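Local coordinates for protein glycoside Hydrolase (Bacteroides uniformis, PDB 5T99) that probably hydrolyses galactose-containing linkages in agarose breakdown as a family 2 glycoside hydrolase, and binds galacto-isofagomine, at residues Arg35-Glu40 with Asp52-Leu57; Thr85-Lys90 with Ala150-Pro155; Ile168-Trp173 with Ala323-Arg328. All coordinates share one frame; numbering follows the deposited sequence. Where two conformers were deposited one is given.

Contact 1: Arg35-Glu40 with Asp52-Leu57; sequences RFFKGE and DSWRKL
Arg35 and Phe36 pair with Lys56 and Arg55 in a short antiparallel ladder at the edge of the sugar-binding domain's six-stranded sheet. The strand directions lie 126° apart, so the pairing splays and lasts for two residue pairs. Phe36 N gives Arg55 O a straight bond of 3.0 Å, whereas the return bond from Arg55 N to Phe36 O is weak. Arg35 prolongs the grip beyond the ladder. Its chain, bent at chi2 (-71°), brings NH1 to Trp54 O at 3.1 Å, the oxygen lying in the guanidinium plane, with a weak second bond to Asp52 O; Lys56 CG lies over one guanidinium face. The salt bridge from Arg35 NH2 to Asp52 OD2 is long, 3.8 Å. Phe37 CB sits over the centre of the indole of Trp54, 3.6 Å from the centroid of the six-membered ring, a CH-pi contact, while the Phe37 ring itself is slid aside and barely overlaps it. On the face shared by Phe36 and Arg55, Leu57 CD1 meets Phe36 CB at 3.5 Å, and Arg55 NH2 turns to a salt bridge with Glu66. Strand 55-57 is outermost in this sheet; strand 34-38 separates it from strand 86-93, whose Trp87 and Arg89 also touch Trp54.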
loop_
_atom_site.group_PDB
_atom_site.type_symbol
_atom_site.label_atom_id
_atom_site.label_comp_id
_atom_site.label_asym_id
_atom_site.label_seq_id
_atom_site.Cartn_x
_atom_site.Cartn_y
_atom_site.Cartn_z
ATOM N N ARG A 35 26.829 4.226 -5.109
ATOM C CA ARG A 35 27.158 5.650 -5.004
ATOM C C ARG A 35 25.991 6.470 -5.557
ATOM O O ARG A 35 25.426 6.109 -6.608
ATOM C CB ARG A 35 28.407 5.956 -5.820
ATOM C CG ARG A 35 29.630 5.147 -5.412
ATOM C CD ARG A 35 30.143 5.602 -4.063
ATOM N NE ARG A 35 31.490 5.088 -3.840
ATOM C CZ ARG A 35 32.469 5.701 -3.165
ATOM N NH1 ARG A 35 32.310 6.913 -2.617
ATOM N NH2 ARG A 35 33.645 5.083 -3.043
ATOM N N PHE A 36 25.635 7.553 -4.856
ATOM C CA PHE A 36 24.547 8.461 -5.259
ATOM C C PHE A 36 25.023 9.918 -5.340
ATOM O O PHE A 36 25.834 10.371 -4.527
ATOM C CB PHE A 36 23.358 8.355 -4.287
ATOM C CG PHE A 36 22.268 9.390 -4.515
ATOM C CD1 PHE A 36 21.468 9.345 -5.662
ATOM C CD2 PHE A 36 22.034 10.401 -3.580
ATOM C CE1 PHE A 36 20.467 10.284 -5.874
ATOM C CE2 PHE A 36 21.033 11.344 -3.788
ATOM C CZ PHE A 36 20.248 11.283 -4.935
ATOM N N PHE A 37 24.497 10.632 -6.332
ATOM C CA PHE A 37 24.710 12.061 -6.485
ATOM C C PHE A 37 23.426 12.720 -6.996
ATOM O O PHE A 37 22.950 12.388 -8.082
ATOM C CB PHE A 37 25.872 12.326 -7.456
ATOM C CG PHE A 37 26.175 13.784 -7.651
ATOM C CD1 PHE A 37 25.671 14.476 -8.754
ATOM C CD2 PHE A 37 26.948 14.480 -6.715
ATOM C CE1 PHE A 37 25.943 15.830 -8.926
ATOM C CE2 PHE A 37 27.225 15.832 -6.886
ATOM C CZ PHE A 37 26.726 16.508 -7.994
ATOM N N LYS A 38 22.878 13.642 -6.199
ATOM C CA LYS A 38 21.736 14.467 -6.595
ATOM C C LYS A 38 22.214 15.656 -7.428
ATOM O O LYS A 38 22.910 16.511 -6.911
ATOM C CB LYS A 38 20.999 14.974 -5.356
ATOM C CG LYS A 38 19.742 15.775 -5.657
ATOM C CD LYS A 38 19.039 16.199 -4.381
ATOM C CE LYS A 38 17.798 17.026 -4.699
ATOM N NZ LYS A 38 17.284 17.736 -3.496
ATOM N N GLY A 39 21.837 15.704 -8.706
ATOM C CA GLY A 39 22.183 16.813 -9.615
ATOM C C GLY A 39 22.794 16.333 -10.926
ATOM O O GLY A 39 23.247 15.185 -11.027
ATOM N N GLU A 40 22.794 17.191 -11.945
ATOM C CA GLU A 40 23.372 16.830 -13.240
ATOM C C GLU A 40 24.889 16.936 -13.170
ATOM O O GLU A 40 25.434 17.816 -12.501
ATOM C CB GLU A 40 22.827 17.706 -14.375
ATOM C CG GLU A 40 23.312 17.313 -15.773
ATOM C CD GLU A 40 22.921 15.897 -16.187
ATOM O OE1 GLU A 40 23.565 14.927 -15.731
ATOM O OE2 GLU A 40 21.981 15.754 -16.998
ATOM N N ASP A 52 34.356 8.979 -6.326
ATOM C CA ASP A 52 34.880 8.778 -4.966
ATOM C C ASP A 52 34.314 9.780 -3.939
ATOM O O ASP A 52 34.242 9.475 -2.750
ATOM C CB ASP A 52 36.414 8.816 -4.974
ATOM C CG ASP A 52 37.023 8.196 -3.725
ATOM O OD1 ASP A 52 37.656 8.942 -2.942
ATOM O OD2 ASP A 52 36.859 6.970 -3.524
ATOM N N SER A 53 33.910 10.963 -4.394
ATOM C CA SER A 53 33.272 11.957 -3.514
ATOM C C SER A 53 31.784 11.676 -3.260
ATOM O O SER A 53 31.211 12.225 -2.320
ATOM C CB SER A 53 33.416 13.363 -4.110
ATOM O OG SER A 53 32.776 13.438 -5.381
ATOM N N TRP A 54 31.167 10.847 -4.112
ATOM C CA TRP A 54 29.724 10.570 -4.059
ATOM C C TRP A 54 29.341 9.859 -2.761
ATOM O O TRP A 54 30.079 9.006 -2.260
ATOM C CB TRP A 54 29.278 9.706 -5.256
ATOM C CG TRP A 54 29.278 10.392 -6.602
ATOM C CD1 TRP A 54 29.998 11.488 -6.972
ATOM C CD2 TRP A 54 28.538 9.993 -7.763
ATOM N NE1 TRP A 54 29.735 11.810 -8.280
ATOM C CE2 TRP A 54 28.840 10.913 -8.789
ATOM C CE3 TRP A 54 27.629 8.955 -8.030
ATOM C CZ2 TRP A 54 28.277 10.825 -10.070
ATOM C CZ3 TRP A 54 27.067 8.863 -9.308
ATOM C CH2 TRP A 54 27.395 9.795 -10.310
ATOM N N ARG A 55 28.184 10.224 -2.226
ATOM C CA ARG A 55 27.638 9.613 -1.014
ATOM C C ARG A 55 27.488 8.094 -1.180
ATOM O O ARG A 55 27.235 7.606 -2.279
ATOM C CB ARG A 55 26.293 10.259 -0.723
ATOM C CG ARG A 55 25.520 9.719 0.460
ATOM C CD ARG A 55 24.203 10.473 0.536
ATOM N NE ARG A 55 23.134 9.698 1.153
ATOM C CZ ARG A 55 21.855 10.083 1.192
ATOM N NH1 ARG A 55 21.467 11.243 0.644
ATOM N NH2 ARG A 55 20.951 9.299 1.773
ATOM N N LYS A 56 27.670 7.356 -0.090
ATOM C CA LYS A 56 27.544 5.894 -0.101
ATOM C C LYS A 56 26.272 5.462 0.620
ATOM O O LYS A 56 26.011 5.883 1.754
ATOM C CB LYS A 56 28.774 5.243 0.533
ATOM C CG LYS A 56 29.942 5.143 -0.434
ATOM C CD LYS A 56 31.207 4.645 0.234
ATOM C CE LYS A 56 31.859 5.738 1.067
ATOM N NZ LYS A 56 33.194 5.302 1.556
ATOM N N LEU A 57 25.494 4.611 -0.044
ATOM C CA LEU A 57 24.210 4.156 0.477
ATOM C C LEU A 57 23.796 2.811 -0.110
ATOM O O LEU A 57 24.313 2.383 -1.151
ATOM C CB LEU A 57 23.119 5.222 0.263
ATOM C CG LEU A 57 22.612 5.641 -1.133
ATOM C CD1 LEU A 57 23.700 5.631 -2.195
ATOM C CD2 LEU A 57 21.447 4.802 -1.625
#

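Contact 2: Thr85-Lys90 with Ala150-Pro155; sequences TGWYRK and AVQLTP
Val151 O accepts the amide of Tyr88 at 2.8 Å (N to O) in a nearly straight bond, and a CA-H...O contact from Trp87 CA reaches the same oxygen at 3.4 Å. Val151 N returns a bond of 2.8 Å to Tyr88 O, closing the hydrogen-bonded pair. Gly86 and Leu153 form a second such pair: Leu153 N reaches Gly86 O at 2.9 Å, and Gly86 N donates back to Leu153 O. With the strands at 169°, these four bonds define a regular antiparallel ladder in the middle of the sugar-binding domain's six-stranded sheet, between strands 34-38 and 114-118.

Trp87 shares one face with Gln152, Arg89 and Ala150. Gln152 CB stands over its six-membered ring, 3.6 Å from the centroid and 4° off the normal, a CH-pi contact. Because Gln152 CG is anti to the backbone N (chi1 -176°), the chain runs on across the indole, and CG comes within 3.6 Å of Trp87 CE2; the amide plane is turned obliquely to the ring. Ala150 CB approaches the ring edge near CZ3. Replacing Trp87 with an alanine would probably leave the methylenes of Gln152 without the aromatic face they lie on and open a gap beside Ala150 CB.

The opposite face carries Tyr88, whose CE2 packs against Leu153 CD1 at 3.8 Å. Arg89 directs its guanidinium beyond the pair, to a salt bridge with Asp51 and to the carbonyls of Ala44 and Ala46. Backbone bonds therefore set the register of these buried strands, while apolar and CH-pi packing fills their faces and the guanidinium of Arg89 finds its partners in a loop outside the pair.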
loop_
_atom_site.group_PDB
_atom_site.type_symbol
_atom_site.label_atom_id
_atom_site.label_comp_id
_atom_site.label_asym_id
_atom_site.label_seq_id
_atom_site.Cartn_x
_atom_site.Cartn_y
_atom_site.Cartn_z
ATOM N N THR A 85 17.572 15.765 -11.384
ATOM C CA THR A 85 18.414 14.693 -11.880
ATOM C C THR A 85 19.074 14.016 -10.689
ATOM O O THR A 85 19.456 14.689 -9.719
ATOM C CB THR A 85 19.473 15.238 -12.846
ATOM O OG1 THR A 85 18.809 15.867 -13.948
ATOM C CG2 THR A 85 20.388 14.132 -13.368
ATOM N N GLY A 86 19.164 12.687 -10.753
ATOM C CA GLY A 86 19.836 11.879 -9.735
ATOM C C GLY A 86 20.579 10.761 -10.421
ATOM O O GLY A 86 20.052 10.136 -11.348
ATOM N N TRP A 87 21.807 10.514 -9.971
ATOM C CA TRP A 87 22.665 9.504 -10.558
ATOM C C TRP A 87 22.991 8.453 -9.516
ATOM O O TRP A 87 23.245 8.789 -8.356
ATOM C CB TRP A 87 23.972 10.123 -11.054
ATOM C CG TRP A 87 23.934 10.720 -12.435
ATOM C CD1 TRP A 87 23.638 12.013 -12.768
ATOM C CD2 TRP A 87 24.236 10.054 -13.658
ATOM N NE1 TRP A 87 23.729 12.190 -14.132
ATOM C CE2 TRP A 87 24.104 11.006 -14.700
ATOM C CE3 TRP A 87 24.596 8.741 -13.981
ATOM C CZ2 TRP A 87 24.317 10.690 -16.032
ATOM C CZ3 TRP A 87 24.823 8.425 -15.320
ATOM C CH2 TRP A 87 24.681 9.402 -16.328
ATOM N N TYR A 88 22.989 7.185 -9.943
ATOM C CA TYR A 88 23.475 6.078 -9.117
ATOM C C TYR A 88 24.527 5.295 -9.883
ATOM O O TYR A 88 24.367 5.049 -11.072
ATOM C CB TYR A 88 22.357 5.124 -8.727
ATOM C CG TYR A 88 21.254 5.703 -7.878
ATOM C CD1 TYR A 88 21.178 5.424 -6.518
ATOM C CD2 TYR A 88 20.248 6.486 -8.446
ATOM C CE1 TYR A 88 20.141 5.930 -5.742
ATOM C CE2 TYR A 88 19.210 6.997 -7.679
ATOM C CZ TYR A 88 19.167 6.711 -6.335
ATOM O OH TYR A 88 18.154 7.206 -5.585
ATOM N N ARG A 89 25.591 4.900 -9.189
ATOM C CA ARG A 89 26.646 4.076 -9.768
ATOM C C ARG A 89 26.997 2.979 -8.795
ATOM O O ARG A 89 27.052 3.222 -7.599
ATOM C CB ARG A 89 27.905 4.906 -10.028
ATOM C CG ARG A 89 27.841 5.839 -11.227
ATOM C CD ARG A 89 29.089 6.723 -11.269
ATOM N NE ARG A 89 30.331 5.949 -11.425
ATOM C CZ ARG A 89 30.896 5.593 -12.582
ATOM N NH1 ARG A 89 30.354 5.898 -13.756
ATOM N NH2 ARG A 89 32.027 4.902 -12.566
ATOM N N LYS A 90 27.228 1.779 -9.310
ATOM C CA LYS A 90 27.738 0.670 -8.514
ATOM C C LYS A 90 28.875 0.019 -9.279
ATOM O O LYS A 90 28.742 -0.256 -10.465
ATOM C CB LYS A 90 26.641 -0.353 -8.224
ATOM C CG LYS A 90 27.125 -1.568 -7.441
ATOM C CD LYS A 90 25.981 -2.395 -6.876
ATOM C CE LYS A 90 26.499 -3.647 -6.171
ATOM N NZ LYS A 90 25.426 -4.465 -5.536
ATOM N N ALA A 150 25.536 2.111 -14.094
ATOM C CA ALA A 150 25.145 3.507 -13.880
ATOM C C ALA A 150 23.679 3.701 -14.221
ATOM O O ALA A 150 23.232 3.257 -15.267
ATOM C CB ALA A 150 25.989 4.432 -14.741
ATOM N N VAL A 151 22.953 4.382 -13.342
ATOM C CA VAL A 151 21.544 4.693 -13.547
ATOM C C VAL A 151 21.388 6.195 -13.410
ATOM O O VAL A 151 21.836 6.780 -12.418
ATOM C CB VAL A 151 20.629 3.979 -12.520
ATOM C CG1 VAL A 151 19.174 4.381 -12.705
ATOM C CG2 VAL A 151 20.768 2.465 -12.641
ATOM N N GLN A 152 20.776 6.816 -14.417
ATOM C CA GLN A 152 20.372 8.220 -14.340
ATOM C C GLN A 152 18.847 8.304 -14.336
ATOM O O GLN A 152 18.180 7.752 -15.223
ATOM C CB GLN A 152 20.924 9.026 -15.521
ATOM C CG GLN A 152 20.618 10.524 -15.462
ATOM C CD GLN A 152 20.591 11.207 -16.833
ATOM O OE1 GLN A 152 20.124 10.647 -17.825
ATOM N NE2 GLN A 152 21.064 12.440 -16.875
ATOM N N LEU A 153 18.317 9.007 -13.342
ATOM C CA LEU A 153 16.907 9.307 -13.257
ATOM C C LEU A 153 16.699 10.796 -13.530
ATOM O O LEU A 153 17.383 11.626 -12.934
ATOM C CB LEU A 153 16.400 8.946 -11.860
ATOM C CG LEU A 153 16.607 7.482 -11.459
ATOM C CD1 LEU A 153 16.213 7.281 -10.006
ATOM C CD2 LEU A 153 15.820 6.542 -12.353
ATOM N N THR A 154 15.766 11.139 -14.418
ATOM C CA THR A 154 15.454 12.547 -14.697
ATOM C C THR A 154 13.976 12.839 -14.465
ATOM O O THR A 154 13.261 13.205 -15.404
ATOM C CB THR A 154 15.907 12.986 -16.118
ATOM O OG1 THR A 154 15.385 12.098 -17.110
ATOM C CG2 THR A 154 17.429 12.996 -16.219
ATOM N N PRO A 155 13.507 12.688 -13.206
ATOM C CA PRO A 155 12.107 13.000 -12.926
ATOM C C PRO A 155 11.787 14.467 -13.206
ATOM O O PRO A 155 12.578 15.350 -12.854
ATOM C CB PRO A 155 11.959 12.693 -11.431
ATOM C CG PRO A 155 13.344 12.777 -10.887
ATOM C CD PRO A 155 14.209 12.251 -11.988
#

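Contact 3: Ile168-Trp173 with Ala323-Arg328; sequences IYRNVW and AAVNVR
Tyr169 has its CG between the backbone N and the carbonyl carbon (chi1 76°), a setting that brings CD1 to the carbonyl of Ala323, while Arg170, with CG beside its backbone N (chi1 -66°), lays its CG against Val325. This is an interdomain loop-to-loop contact: the turn preceding strand 172-177 of the sugar-binding domain meets the loop leading into helix 327-339 of the TIM-barrel domain. The buried surface is small, 224 Å², and a single hydrogen bond joins the segments.

That bond runs from Val325 N to Tyr169 O at 2.9 Å. The donor lies nearly in line with the carbonyl, although the bond is less straight at the hydrogen (146°). Ala324 CA adds a CA-H...O contact to the same oxygen at 3.3 Å, so Tyr169 O is approached by two successive residues. Around it, Ala323 O meets the edge of the Tyr169 ring in plane, 3.4 Å from CD1, and the methyl of Ala323 touches the same ring carbon.

Partners on both sides hold the long side chains. Tyr169 OH bonds to Gly129 O, and the Arg170 guanidinium reaches through NH2 to Pro351 O, a further link to the barrel, while NH1 bonds to Tyr130 O. Asn326, at the N-cap position, bonds through OD1 to Ala329 N and so fixes the start of the helix just beyond the contact.

Arg170 also packs on its own neighbour, its CG lying over one face of the Tyr169 ring, and across the interface that same CG meets Val325 CG2 at 3.6 Å.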
loop_
_atom_site.group_PDB
_atom_site.type_symbol
_atom_site.label_atom_id
_atom_site.label_comp_id
_atom_site.label_asym_id
_atom_site.label_seq_id
_atom_site.Cartn_x
_atom_site.Cartn_y
_atom_site.Cartn_z
ATOM N N ILE A 168 15.906 5.219 -6.902
ATOM C CA ILE A 168 15.709 3.785 -7.049
ATOM C C ILE A 168 15.061 3.351 -5.742
ATOM O O ILE A 168 15.724 2.853 -4.831
ATOM C CB ILE A 168 17.025 3.031 -7.349
ATOM C CG1 ILE A 168 17.727 3.660 -8.571
ATOM C CG2 ILE A 168 16.727 1.556 -7.590
ATOM C CD1 ILE A 168 19.081 3.064 -8.910
ATOM N N TYR A 169 13.749 3.590 -5.681
ATOM C CA TYR A 169 12.926 3.470 -4.474
ATOM C C TYR A 169 12.402 2.051 -4.194
ATOM O O TYR A 169 11.750 1.816 -3.156
ATOM C CB TYR A 169 11.746 4.457 -4.550
ATOM C CG TYR A 169 10.607 4.048 -5.483
ATOM C CD1 TYR A 169 9.367 3.651 -4.977
ATOM C CD2 TYR A 169 10.767 4.063 -6.874
ATOM C CE1 TYR A 169 8.331 3.267 -5.829
ATOM C CE2 TYR A 169 9.749 3.690 -7.723
ATOM C CZ TYR A 169 8.536 3.284 -7.207
ATOM O OH TYR A 169 7.532 2.907 -8.071
ATOM N N ARG A 170 12.649 1.119 -5.117
ATOM C CA ARG A 170 12.283 -0.294 -4.926
ATOM C C ARG A 170 13.514 -1.162 -5.096
ATOM O O ARG A 170 14.550 -0.696 -5.583
ATOM C CB ARG A 170 11.203 -0.728 -5.922
ATOM C CG ARG A 170 9.851 -0.047 -5.733
ATOM C CD ARG A 170 8.792 -0.716 -6.587
ATOM N NE ARG A 170 7.480 -0.078 -6.444
ATOM C CZ ARG A 170 6.513 -0.098 -7.364
ATOM N NH1 ARG A 170 6.688 -0.704 -8.543
ATOM N NH2 ARG A 170 5.364 0.533 -7.121
ATOM N N ASN A 171 13.392 -2.431 -4.710
ATOM C CA ASN A 171 14.543 -3.327 -4.675
ATOM C C ASN A 171 15.127 -3.574 -6.066
ATOM O O ASN A 171 14.452 -3.399 -7.091
ATOM C CB ASN A 171 14.182 -4.665 -4.028
ATOM C CG ASN A 171 13.741 -4.533 -2.583
ATOM O OD1 ASN A 171 12.657 -4.995 -2.215
ATOM N ND2 ASN A 171 14.566 -3.914 -1.756
ATOM N N VAL A 172 16.396 -3.970 -6.069
ATOM C CA VAL A 172 17.137 -4.297 -7.278
ATOM C C VAL A 172 17.653 -5.719 -7.111
ATOM O O VAL A 172 18.050 -6.100 -6.010
ATOM C CB VAL A 172 18.296 -3.298 -7.498
ATOM C CG1 VAL A 172 19.055 -3.614 -8.780
ATOM C CG2 VAL A 172 17.757 -1.870 -7.559
ATOM N N TRP A 173 17.648 -6.495 -8.191
ATOM C CA TRP A 173 17.959 -7.929 -8.127
ATOM C C TRP A 173 19.019 -8.340 -9.151
ATOM O O TRP A 173 18.975 -7.909 -10.297
ATOM C CB TRP A 173 16.686 -8.755 -8.337
ATOM C CG TRP A 173 15.633 -8.406 -7.354
ATOM C CD1 TRP A 173 14.625 -7.511 -7.529
ATOM C CD2 TRP A 173 15.511 -8.893 -6.014
ATOM N NE1 TRP A 173 13.871 -7.424 -6.393
ATOM C CE2 TRP A 173 14.391 -8.260 -5.443
ATOM C CE3 TRP A 173 16.243 -9.804 -5.240
ATOM C CZ2 TRP A 173 13.969 -8.514 -4.134
ATOM C CZ3 TRP A 173 15.831 -10.056 -3.929
ATOM C CH2 TRP A 173 14.694 -9.416 -3.395
ATOM N N ALA A 323 9.224 6.917 0.203
ATOM C CA ALA A 323 8.791 5.922 -0.792
ATOM C C ALA A 323 9.676 4.679 -0.899
ATOM O O ALA A 323 9.267 3.708 -1.532
ATOM C CB ALA A 323 8.662 6.571 -2.162
ATOM N N ALA A 324 10.872 4.682 -0.310
ATOM C CA ALA A 324 11.712 3.476 -0.338
ATOM C C ALA A 324 10.949 2.285 0.270
ATOM O O ALA A 324 10.346 2.421 1.335
ATOM C CB ALA A 324 13.023 3.701 0.400
ATOM N N VAL A 325 10.960 1.139 -0.417
ATOM C CA VAL A 325 10.214 -0.030 0.047
ATOM C C VAL A 325 10.729 -0.454 1.413
ATOM O O VAL A 325 11.931 -0.625 1.611
ATOM C CB VAL A 325 10.291 -1.236 -0.921
ATOM C CG1 VAL A 325 9.671 -2.489 -0.297
ATOM C CG2 VAL A 325 9.559 -0.917 -2.209
ATOM N N ASN A 326 9.803 -0.591 2.355
ATOM C CA ASN A 326 10.109 -1.133 3.666
ATOM C C ASN A 326 8.962 -2.038 4.104
ATOM O O ASN A 326 7.844 -1.582 4.325
ATOM C CB ASN A 326 10.342 -0.002 4.663
ATOM C CG ASN A 326 10.769 -0.507 6.026
ATOM O OD1 ASN A 326 9.992 -1.158 6.746
ATOM N ND2 ASN A 326 12.005 -0.196 6.401
ATOM N N VAL A 327 9.270 -3.317 4.269
ATOM C CA VAL A 327 8.258 -4.349 4.520
ATOM C C VAL A 327 7.476 -4.064 5.806
ATOM O O VAL A 327 6.247 -4.122 5.807
ATOM C CB VAL A 327 8.901 -5.770 4.555
ATOM C CG1 VAL A 327 7.882 -6.837 4.968
ATOM C CG2 VAL A 327 9.514 -6.105 3.201
ATOM N N ARG A 328 8.185 -3.756 6.890
ATOM C CA ARG A 328 7.523 -3.477 8.174
ATOM C C ARG A 328 6.604 -2.261 8.120
ATOM O O ARG A 328 5.492 -2.308 8.657
ATOM C CB ARG A 328 8.528 -3.341 9.321
ATOM C CG ARG A 328 7.913 -2.988 10.683
ATOM C CD ARG A 328 6.780 -3.921 11.135
ATOM N NE ARG A 328 5.995 -3.330 12.221
ATOM C CZ ARG A 328 4.787 -3.732 12.629
ATOM N NH1 ARG A 328 4.147 -4.746 12.045
ATOM N NH2 ARG A 328 4.193 -3.087 13.631
#

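How the contacts relate
Contacts 1 and 2 belong to one sheet: strands 34-38 and 86-93 are neighbours in it, joined by probable bonds from Arg35 N to Arg89 O and from Gly39 N to Thr85 O. Contact 2 is the buried centre, a regular ladder with apolar and CH-pi packing and one buried arginine paired outside; contact 1 is the partly exposed margin, where the ladder splays and charged side chains take over. Contact 3 differs in kind, joining two domains through loops with one backbone bond, and lies about 12 Å from the molecule's centre (centre to centre), against 25 and 29 Å for contacts 2 and 1. It meets contact 2 at Ile168, which packs against Val151 and Leu153.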